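Prolyl-tRNA synthetase (Naegleria fowleri, PDB 6UYH) probably attaches proline to its cognate tRNA using ATP, as a class II aminoacyl-tRNA synthetase, and here holds halofuginone together with the ATP analogue AMPPNP. Local coordinates at residues T225-N230 with I280-D285; W382-S387 with K395-K400; I438-H441 with A445-E448; E183-L188 with V478-S483. All blocks are in the same frame, centred on the assembly; numbering follows the deposited sequence.

Contact 1. Residues T225-N230 with I280-D285; sequences TFIATN and IMVHGD
I227 packs on M281 and V282 in a buried, mostly apolar strand-to-helix contact, made where the end of strand 219-227 passes the last turn of helix 274-283. The CB of M281 lies against two arms of the isoleucine, 3.8 Å from I227 CD1 and 3.9 Å from I227 CG2. A branched residue suits this place because it can offer both methyls to one turn of helix. CD1 also meets V282: V282 CG1 is anti to the backbone N (chi1 171°), which leaves V282 CG2 beside that N, facing the strand, 3.9 Å from I227 CD1 and 3.7 Å from the carbonyl oxygen F226 O. Beyond CB, the methionine runs out extended and leaves the strand, reaching F22 of helix 22-32. Helix 274-283 follows strand 261-272 and begins at R274, a residue of the AMPPNP pocket; this strand-helix pair fits motif 3 of class II synthetases. G284 leaves the helical path, although G284 N still bonds to I280 O at 2.8 Å. M281 O thus lies in the last turn, and a water bridges it to the strand side: it accepts from T229 N at 3.1 Å and donates to M281 O at 2.8 Å. K18 NZ is a second donor to M281 O, while A409 of helix 391-415 packs against V282.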
# COMPACT_ATOMS: atom_id res chain seq x y z
N THR A 225 3.66 -10.06 -23.20
CA THR A 225 2.62 -11.07 -23.02
C THR A 225 1.68 -11.00 -24.22
O THR A 225 1.74 -10.07 -25.03
CB THR A 225 1.83 -10.86 -21.72
OG1 THR A 225 1.15 -9.61 -21.76
CG2 THR A 225 2.76 -10.90 -20.49
N PHE A 226 0.82 -12.01 -24.34
CA PHE A 226 0.06 -12.19 -25.57
C PHE A 226 -1.39 -12.55 -25.28
O PHE A 226 -1.66 -13.48 -24.50
CB PHE A 226 0.69 -13.28 -26.44
CG PHE A 226 -0.05 -13.53 -27.73
CD1 PHE A 226 -0.11 -12.55 -28.72
CD2 PHE A 226 -0.64 -14.76 -27.97
CE1 PHE A 226 -0.77 -12.79 -29.93
CE2 PHE A 226 -1.29 -15.01 -29.19
CZ PHE A 226 -1.35 -14.02 -30.16
N ILE A 227 -2.32 -11.84 -25.92
CA ILE A 227 -3.75 -12.11 -25.78
C ILE A 227 -4.19 -12.85 -27.04
O ILE A 227 -4.37 -12.25 -28.10
CB ILE A 227 -4.55 -10.82 -25.57
CG1 ILE A 227 -3.91 -9.97 -24.45
CG2 ILE A 227 -6.03 -11.15 -25.24
CD1 ILE A 227 -3.69 -10.69 -23.11
N ALA A 228 -4.41 -14.16 -26.91
CA ALA A 228 -4.72 -14.99 -28.08
C ALA A 228 -6.05 -14.65 -28.72
O ALA A 228 -6.20 -14.80 -29.94
CB ALA A 228 -4.70 -16.47 -27.69
N THR A 229 -7.05 -14.21 -27.93
CA THR A 229 -8.39 -14.03 -28.49
C THR A 229 -8.39 -13.02 -29.63
O THR A 229 -8.96 -13.27 -30.70
CB THR A 229 -9.38 -13.61 -27.40
OG1 THR A 229 -9.53 -14.68 -26.46
CG2 THR A 229 -10.76 -13.32 -28.02
N ASN A 230 -7.74 -11.87 -29.44
CA ASN A 230 -7.68 -10.88 -30.52
C ASN A 230 -6.27 -10.69 -31.05
O ASN A 230 -6.03 -9.74 -31.82
CB ASN A 230 -8.28 -9.54 -30.07
CG ASN A 230 -7.62 -8.97 -28.83
OD1 ASN A 230 -6.69 -9.55 -28.28
ND2 ASN A 230 -8.11 -7.81 -28.39
N ILE A 280 -6.62 -12.03 -16.61
CA ILE A 280 -8.01 -12.30 -16.93
C ILE A 280 -8.20 -12.55 -18.43
O ILE A 280 -8.89 -13.49 -18.83
CB ILE A 280 -8.89 -11.13 -16.45
CG1 ILE A 280 -8.80 -11.02 -14.92
CG2 ILE A 280 -10.32 -11.30 -16.95
CD1 ILE A 280 -9.47 -9.77 -14.37
N MET A 281 -7.59 -11.72 -19.28
CA MET A 281 -7.75 -11.91 -20.72
C MET A 281 -7.15 -13.23 -21.18
O MET A 281 -7.67 -13.84 -22.14
CB MET A 281 -7.11 -10.76 -21.50
CG MET A 281 -7.88 -9.45 -21.40
SD MET A 281 -7.03 -8.13 -22.31
CE MET A 281 -8.20 -6.79 -22.06
N VAL A 282 -6.07 -13.69 -20.55
CA VAL A 282 -5.45 -14.95 -20.96
C VAL A 282 -6.30 -16.13 -20.49
O VAL A 282 -6.62 -17.03 -21.28
CB VAL A 282 -4.00 -15.04 -20.43
CG1 VAL A 282 -3.44 -16.44 -20.67
CG2 VAL A 282 -3.11 -14.00 -21.12
N HIS A 283 -6.71 -16.14 -19.22
CA HIS A 283 -7.27 -17.35 -18.61
C HIS A 283 -8.79 -17.39 -18.51
O HIS A 283 -9.35 -18.48 -18.36
CB HIS A 283 -6.73 -17.55 -17.19
CG HIS A 283 -5.25 -17.75 -17.12
ND1 HIS A 283 -4.59 -18.72 -17.84
CD2 HIS A 283 -4.31 -17.13 -16.38
CE1 HIS A 283 -3.30 -18.67 -17.57
NE2 HIS A 283 -3.10 -17.71 -16.68
N GLY A 284 -9.48 -16.25 -18.55
CA GLY A 284 -10.93 -16.27 -18.43
C GLY A 284 -11.59 -17.06 -19.55
O GLY A 284 -11.04 -17.20 -20.65
N ASP A 285 -12.77 -17.59 -19.27
CA ASP A 285 -13.49 -18.40 -20.25
C ASP A 285 -14.97 -18.00 -20.22
O ASP A 285 -15.36 -17.00 -19.61
CB ASP A 285 -13.24 -19.90 -20.01
CG ASP A 285 -13.87 -20.42 -18.71
OD1 ASP A 285 -14.67 -19.70 -18.08
OD2 ASP A 285 -13.56 -21.57 -18.32
O HOH W 1 -7.20 -14.66 -24.82

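Contact 2. Residues W382-S387 with K395-K400; sequences WTMPLS and KAVLDK. With EDO (1,2-ethanediol), chain B; EDO (1,2-ethanediol), chain Q.
The indole of W382 meets V397 at its edge and an ethanediol over one face. C2 of that ethanediol, probably from the crystallisation liquor, stands 3.4 Å above the ring plane and over its centre. At the rim V397 CG1 lies in the plane of the ring, 3.8 Å from W382 CZ2, so the valine abuts the six-membered ring without stacking on it. W382 takes a crowded position, CG between its backbone N and carbonyl carbon (chi1 74°), and from there the long indole spans much of the gap between strand and helix, whose nearest CA atoms, those of M384 and V397, are 10.7 Å apart. M384 bridges the same gap with a flexible chain: it bends at its last torsion and meets V397 tip to tip, M384 CE to V397 CG2 at 4.2 Å. Each valine methyl therefore has its own partner on the strand. K400, one helical turn on, curls its end toward the diol, giving a hydrogen bond from K400 NZ to O2 of the diol at 3.2 Å. Further round the helix, D399 OD1 accepts from O1 of a second ethanediol at 2.6 Å and also pairs with R294. L357, on the central strand 357-361, touches both W382 and V397. The whole is a helix laid against the mixed five-stranded sheet of the anticodon-binding domain, here near its outer strand 381-385.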
# COMPACT_ATOMS: atom_id res chain seq x y z
N TRP A 382 -13.06 -35.81 -11.04
CA TRP A 382 -12.46 -37.09 -10.69
C TRP A 382 -12.62 -37.32 -9.20
O TRP A 382 -12.80 -36.37 -8.43
CB TRP A 382 -10.99 -37.16 -11.12
CG TRP A 382 -10.02 -36.36 -10.27
CD1 TRP A 382 -9.12 -36.87 -9.37
CD2 TRP A 382 -9.82 -34.94 -10.28
NE1 TRP A 382 -8.39 -35.85 -8.80
CE2 TRP A 382 -8.80 -34.66 -9.34
CE3 TRP A 382 -10.41 -33.88 -10.97
CZ2 TRP A 382 -8.36 -33.36 -9.08
CZ3 TRP A 382 -9.98 -32.59 -10.71
CH2 TRP A 382 -8.96 -32.34 -9.77
N THR A 383 -12.57 -38.59 -8.79
CA THR A 383 -12.68 -38.91 -7.38
C THR A 383 -11.30 -39.12 -6.76
O THR A 383 -10.37 -39.59 -7.41
CB THR A 383 -13.53 -40.17 -7.16
OG1 THR A 383 -12.89 -41.29 -7.77
CG2 THR A 383 -14.92 -39.98 -7.76
N MET A 384 -11.19 -38.74 -5.48
CA MET A 384 -10.00 -38.97 -4.67
C MET A 384 -10.38 -39.80 -3.46
O MET A 384 -11.30 -39.43 -2.72
CB MET A 384 -9.38 -37.64 -4.22
CG MET A 384 -8.28 -37.78 -3.17
SD MET A 384 -7.56 -36.20 -2.66
CE MET A 384 -6.77 -35.68 -4.18
N PRO A 385 -9.71 -40.93 -3.22
CA PRO A 385 -9.95 -41.67 -1.97
C PRO A 385 -9.54 -40.82 -0.78
O PRO A 385 -8.53 -40.11 -0.81
CB PRO A 385 -9.07 -42.91 -2.11
CG PRO A 385 -8.72 -43.00 -3.56
CD PRO A 385 -8.70 -41.58 -4.06
N LEU A 386 -10.35 -40.88 0.29
CA LEU A 386 -10.01 -40.14 1.50
C LEU A 386 -8.68 -40.59 2.08
O LEU A 386 -8.01 -39.82 2.77
CB LEU A 386 -11.13 -40.29 2.53
CG LEU A 386 -12.47 -39.65 2.16
CD1 LEU A 386 -13.55 -40.09 3.13
CD2 LEU A 386 -12.34 -38.15 2.13
N SER A 387 -8.29 -41.84 1.81
CA SER A 387 -6.98 -42.30 2.25
C SER A 387 -5.85 -41.53 1.58
O SER A 387 -4.73 -41.51 2.11
CB SER A 387 -6.82 -43.80 1.97
OG SER A 387 -6.84 -44.08 0.58
N LYS A 395 -2.61 -29.50 -2.35
CA LYS A 395 -1.63 -28.56 -2.92
C LYS A 395 -1.06 -29.08 -4.23
O LYS A 395 -0.84 -28.31 -5.18
CB LYS A 395 -0.51 -28.30 -1.92
CG LYS A 395 -0.92 -27.46 -0.73
CD LYS A 395 0.17 -27.38 0.33
CE LYS A 395 -0.30 -26.60 1.54
NZ LYS A 395 0.70 -26.59 2.64
N ALA A 396 -0.81 -30.39 -4.30
CA ALA A 396 -0.32 -30.99 -5.54
C ALA A 396 -1.34 -30.84 -6.67
O ALA A 396 -0.96 -30.65 -7.83
CB ALA A 396 0.02 -32.46 -5.30
N VAL A 397 -2.63 -30.95 -6.34
CA VAL A 397 -3.67 -30.71 -7.33
C VAL A 397 -3.64 -29.25 -7.79
O VAL A 397 -3.78 -28.96 -8.98
CB VAL A 397 -5.04 -31.09 -6.75
CG1 VAL A 397 -6.15 -30.66 -7.69
CG2 VAL A 397 -5.11 -32.60 -6.50
N LEU A 398 -3.44 -28.33 -6.85
CA LEU A 398 -3.41 -26.91 -7.21
C LEU A 398 -2.19 -26.57 -8.05
O LEU A 398 -2.28 -25.73 -8.95
CB LEU A 398 -3.43 -26.07 -5.93
CG LEU A 398 -4.72 -26.14 -5.12
CD1 LEU A 398 -4.55 -25.41 -3.80
CD2 LEU A 398 -5.89 -25.56 -5.90
N ASP A 399 -1.05 -27.22 -7.79
CA ASP A 399 0.12 -26.99 -8.63
C ASP A 399 -0.08 -27.56 -10.02
O ASP A 399 0.37 -26.98 -11.02
CB ASP A 399 1.36 -27.61 -7.97
CG ASP A 399 1.76 -26.87 -6.71
OD1 ASP A 399 1.53 -25.64 -6.64
OD2 ASP A 399 2.31 -27.51 -5.79
N LYS A 400 -0.78 -28.70 -10.12
CA LYS A 400 -1.09 -29.27 -11.43
C LYS A 400 -1.97 -28.32 -12.24
O LYS A 400 -1.76 -28.15 -13.44
CB LYS A 400 -1.77 -30.63 -11.25
CG LYS A 400 -1.83 -31.49 -12.49
CD LYS A 400 -2.59 -32.80 -12.24
CE LYS A 400 -2.08 -33.92 -13.14
NZ LYS A 400 -3.16 -34.62 -13.89
C1 EDO B . -6.17 -34.98 -11.48
O1 EDO B . -5.59 -36.10 -12.14
C2 EDO B . -7.06 -34.22 -12.45
O2 EDO B . -6.26 -33.77 -13.54
C1 EDO Q . -0.51 -23.44 -4.79
O1 EDO Q . 0.87 -23.56 -5.15
C2 EDO Q . -0.86 -24.57 -3.83
O2 EDO Q . 0.12 -24.65 -2.80

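Contact 3. Residues I438-H441 with A445-E448; sequences IPWH and AAEE
The carboxylate of E447, whose CB touches W440, is gripped at both oxygens: OE2 by S475 OG and N211 ND2, OE1 by T209 OG1. Three hydrogen bonds thus satisfy a buried acid and probably stabilise its negative charge, and a glutamate can accept all three, its extended chain, with CG anti to the backbone N (chi1 -180°), carrying the carboxylate past the indole toward T209, N211 and S475 of strand 474-479. The base of the same residue packs on the indole. E447 CB lies 4.0 Å from W440 CH2, and the backbone E447 N sits 3.9 Å from the same CH2, at the ring edge and in its plane. Ring and carboxylate planes are 69° apart, so the two flat groups are steeply inclined and do not stack. The apolar pair is A446 CB with W440 CZ3, 4.1 Å apart; a small alanine lets the big ring come up close to the helix backbone. With W440 CG anti to its own N (chi1 180°), the indole is thrown out from the strand and its six-membered ring reaches the first turns of helix 444-457. Other groups steady the ring: F509 meets it with planes at about 55°, I450 of the helix touches it, and its NE1 has a weak hydrogen bond to E442 OE1. S443, just before the helix, bonds through OG to A446 N. Strand 435-440, a short connection and helix 444-457 are consecutive elements of the prolyl-tRNA synthetase C-terminal domain, and W440 packs the end of the strand on the start of the helix.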
# COMPACT_ATOMS: atom_id res chain seq x y z
N ILE A 438 10.45 -10.67 -37.61
CA ILE A 438 10.87 -10.11 -38.89
C ILE A 438 12.38 -9.85 -38.87
O ILE A 438 12.95 -9.58 -37.80
CB ILE A 438 10.10 -8.81 -39.23
CG1 ILE A 438 10.44 -7.69 -38.25
CG2 ILE A 438 8.61 -9.08 -39.25
CD1 ILE A 438 10.04 -6.31 -38.75
N PRO A 439 13.05 -9.92 -40.02
CA PRO A 439 14.42 -9.43 -40.09
C PRO A 439 14.44 -7.96 -39.74
O PRO A 439 13.56 -7.20 -40.15
CB PRO A 439 14.82 -9.67 -41.56
CG PRO A 439 13.66 -10.28 -42.23
CD PRO A 439 12.48 -10.24 -41.34
N TRP A 440 15.43 -7.55 -38.96
CA TRP A 440 15.39 -6.22 -38.37
C TRP A 440 16.77 -5.58 -38.42
O TRP A 440 17.76 -6.24 -38.12
CB TRP A 440 14.89 -6.32 -36.92
CG TRP A 440 14.81 -5.01 -36.21
CD1 TRP A 440 15.50 -4.65 -35.09
CD2 TRP A 440 14.01 -3.88 -36.57
NE1 TRP A 440 15.17 -3.37 -34.73
CE2 TRP A 440 14.25 -2.87 -35.61
CE3 TRP A 440 13.10 -3.62 -37.60
CZ2 TRP A 440 13.63 -1.62 -35.66
CZ3 TRP A 440 12.49 -2.38 -37.65
CH2 TRP A 440 12.75 -1.40 -36.69
N HIS A 441 16.82 -4.32 -38.83
CA HIS A 441 17.95 -3.45 -38.55
C HIS A 441 17.40 -2.21 -37.88
O HIS A 441 16.52 -1.55 -38.43
CB HIS A 441 18.73 -3.08 -39.82
CG HIS A 441 20.01 -2.35 -39.53
ND1 HIS A 441 21.24 -2.83 -39.94
CD2 HIS A 441 20.25 -1.20 -38.87
CE1 HIS A 441 22.18 -1.99 -39.54
NE2 HIS A 441 21.61 -1.00 -38.88
N ALA A 445 12.87 5.21 -38.39
CA ALA A 445 12.15 5.40 -39.64
C ALA A 445 11.61 4.09 -40.19
O ALA A 445 10.50 4.05 -40.73
CB ALA A 445 13.07 6.07 -40.67
N ALA A 446 12.38 3.00 -40.07
CA ALA A 446 11.86 1.70 -40.51
C ALA A 446 10.65 1.30 -39.68
O ALA A 446 9.65 0.82 -40.22
CB ALA A 446 12.95 0.63 -40.41
N GLU A 447 10.72 1.51 -38.37
CA GLU A 447 9.59 1.15 -37.52
C GLU A 447 8.35 1.97 -37.87
O GLU A 447 7.23 1.43 -37.90
CB GLU A 447 9.96 1.34 -36.05
CG GLU A 447 8.85 0.99 -35.09
CD GLU A 447 9.31 0.91 -33.65
OE1 GLU A 447 10.54 0.86 -33.41
OE2 GLU A 447 8.43 0.91 -32.76
N GLU A 448 8.52 3.26 -38.14
CA GLU A 448 7.39 4.09 -38.53
C GLU A 448 6.81 3.65 -39.87
O GLU A 448 5.59 3.62 -40.05
CB GLU A 448 7.81 5.56 -38.58
CG GLU A 448 6.73 6.52 -39.06
CD GLU A 448 5.50 6.54 -38.15
OE1 GLU A 448 5.63 6.27 -36.93
OE2 GLU A 448 4.40 6.84 -38.67

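Contact 4. Residues E183-L188 with V478-S483; sequences EVFTIL and VPLDQS
L480 packs on the side chains of F185 and L188, two residues on one side of helix 177-198. CD1 does most of the touching: L480 CD1 is 3.8 Å from F185 CE1, where it lies at the edge of the phenyl ring near its plane, and L480 CD1 is 3.9 Å from L188 CD2, the two leucines meeting tip to tip. Leucine suits the place because CD1 can sit between two side chains one helical turn apart while L480 CD2, 4.1 Å from F185 CE1, adds contact to the ring. L188 sends its CG anti to the backbone N (chi1 -169°), which brings CD2 to L480. Behind L480, Q482 NE2 donates to P479 O at 3.1 Å, in the carbonyl plane and on a lone pair, with a second acceptor in W506 O. This bond spans L480 and probably helps to hold its backbone. An Asx turn shapes the chain just beyond: D481 OD1 takes S483 N at 3.0 Å, 28° out of the carboxylate plane, and S483 OG at 2.7 Å on its syn lone pair. Backbone bonds tie V478 to T207 and L480 to K205, and the side chain of L480 rests on both K205 and T207, while L188 rests on T221 and V223. Helix 177-198 packs on strands 204-207 and 219-227, and L480, just past the end of strand 474-479, covers its F185 and L188 side.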
# COMPACT_ATOMS: atom_id res chain seq x y z
N GLU A 183 21.49 -5.78 -12.42
CA GLU A 183 20.19 -5.61 -11.78
C GLU A 183 19.06 -5.54 -12.81
O GLU A 183 17.97 -6.09 -12.57
CB GLU A 183 20.16 -4.36 -10.91
CG GLU A 183 18.79 -4.21 -10.22
CD GLU A 183 18.52 -2.85 -9.62
OE1 GLU A 183 18.39 -1.87 -10.38
OE2 GLU A 183 18.42 -2.76 -8.39
N VAL A 184 19.28 -4.88 -13.95
CA VAL A 184 18.23 -4.78 -14.97
C VAL A 184 17.66 -6.17 -15.28
O VAL A 184 16.44 -6.37 -15.29
CB VAL A 184 18.77 -4.12 -16.25
CG1 VAL A 184 17.72 -4.25 -17.38
CG2 VAL A 184 19.11 -2.66 -16.00
N PHE A 185 18.55 -7.14 -15.51
CA PHE A 185 18.09 -8.45 -15.96
C PHE A 185 17.63 -9.31 -14.79
O PHE A 185 16.78 -10.19 -14.97
CB PHE A 185 19.19 -9.11 -16.79
CG PHE A 185 19.43 -8.40 -18.09
CD1 PHE A 185 18.64 -8.68 -19.21
CD2 PHE A 185 20.39 -7.40 -18.19
CE1 PHE A 185 18.83 -8.01 -20.40
CE2 PHE A 185 20.59 -6.72 -19.38
CZ PHE A 185 19.80 -7.03 -20.49
N THR A 186 18.16 -9.05 -13.59
CA THR A 186 17.64 -9.67 -12.38
C THR A 186 16.18 -9.26 -12.13
O THR A 186 15.33 -10.11 -11.83
CB THR A 186 18.52 -9.28 -11.19
OG1 THR A 186 19.84 -9.83 -11.38
CG2 THR A 186 17.93 -9.79 -9.87
N ILE A 187 15.88 -7.97 -12.26
CA ILE A 187 14.50 -7.52 -12.07
C ILE A 187 13.62 -8.06 -13.19
O ILE A 187 12.47 -8.46 -12.96
CB ILE A 187 14.42 -5.98 -11.98
CG1 ILE A 187 15.18 -5.47 -10.74
CG2 ILE A 187 12.95 -5.50 -11.93
CD1 ILE A 187 14.58 -5.91 -9.41
N LEU A 188 14.14 -8.08 -14.42
CA LEU A 188 13.37 -8.61 -15.55
C LEU A 188 13.00 -10.07 -15.31
O LEU A 188 11.88 -10.50 -15.63
CB LEU A 188 14.17 -8.47 -16.85
CG LEU A 188 13.34 -8.75 -18.12
CD1 LEU A 188 12.33 -7.64 -18.36
CD2 LEU A 188 14.25 -8.95 -19.33
N VAL A 478 12.90 -6.82 -29.27
CA VAL A 478 13.92 -7.66 -29.88
C VAL A 478 14.24 -8.77 -28.88
O VAL A 478 14.87 -8.48 -27.83
CB VAL A 478 15.17 -6.85 -30.26
CG1 VAL A 478 16.20 -7.75 -30.92
CG2 VAL A 478 14.79 -5.69 -31.17
N PRO A 479 13.81 -10.01 -29.11
CA PRO A 479 13.98 -11.06 -28.09
C PRO A 479 15.43 -11.20 -27.65
O PRO A 479 16.35 -11.19 -28.48
CB PRO A 479 13.48 -12.32 -28.81
CG PRO A 479 12.47 -11.81 -29.79
CD PRO A 479 13.03 -10.48 -30.28
N LEU A 480 15.64 -11.31 -26.33
CA LEU A 480 16.98 -11.52 -25.79
C LEU A 480 17.61 -12.80 -26.34
O LEU A 480 18.80 -12.83 -26.68
CB LEU A 480 16.96 -11.59 -24.26
CG LEU A 480 16.40 -10.40 -23.50
CD1 LEU A 480 16.60 -10.63 -22.01
CD2 LEU A 480 17.09 -9.12 -23.94
N ASP A 481 16.83 -13.88 -26.39
CA ASP A 481 17.33 -15.18 -26.83
C ASP A 481 16.99 -15.34 -28.31
O ASP A 481 15.84 -15.58 -28.66
CB ASP A 481 16.71 -16.29 -25.98
CG ASP A 481 17.28 -17.66 -26.29
OD1 ASP A 481 18.08 -17.81 -27.25
OD2 ASP A 481 16.91 -18.61 -25.57
N GLN A 482 18.00 -15.19 -29.17
CA GLN A 482 17.82 -15.35 -30.61
C GLN A 482 18.29 -16.72 -31.11
O GLN A 482 18.33 -16.94 -32.33
CB GLN A 482 18.56 -14.23 -31.37
CG GLN A 482 18.15 -12.83 -30.92
CD GLN A 482 17.38 -12.06 -31.98
OE1 GLN A 482 17.63 -12.20 -33.18
NE2 GLN A 482 16.42 -11.24 -31.54
N SER A 483 18.60 -17.65 -30.20
CA SER A 483 19.33 -18.85 -30.59
C SER A 483 18.49 -19.80 -31.43
O SER A 483 19.05 -20.59 -32.20
CB SER A 483 19.85 -19.58 -29.34
OG SER A 483 18.77 -20.05 -28.56

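In the fold
Contacts 1 and 3 are buried, while contacts 2 and 4 are only partly so. Contact 1 is centred about 12 Å from the centre of the chain, contact 2 about 30 Å out in the anticodon-binding domain; helix 391-415 carries one segment of contact 2 and packs its later turns on contact 1. Contacts 3 and 4 touch directly, W440 CD1 to V478 CG2 at 4.1 Å, and contact 4 brings the class II core and C-terminal ranges together. Apolar side chains cross every contact, but their polar dressing differs: a bridging water in contact 1, in contact 2 ethanediols probably from the crystallisation liquor, a gripped carboxylate in contact 3 and an Asx turn in contact 4.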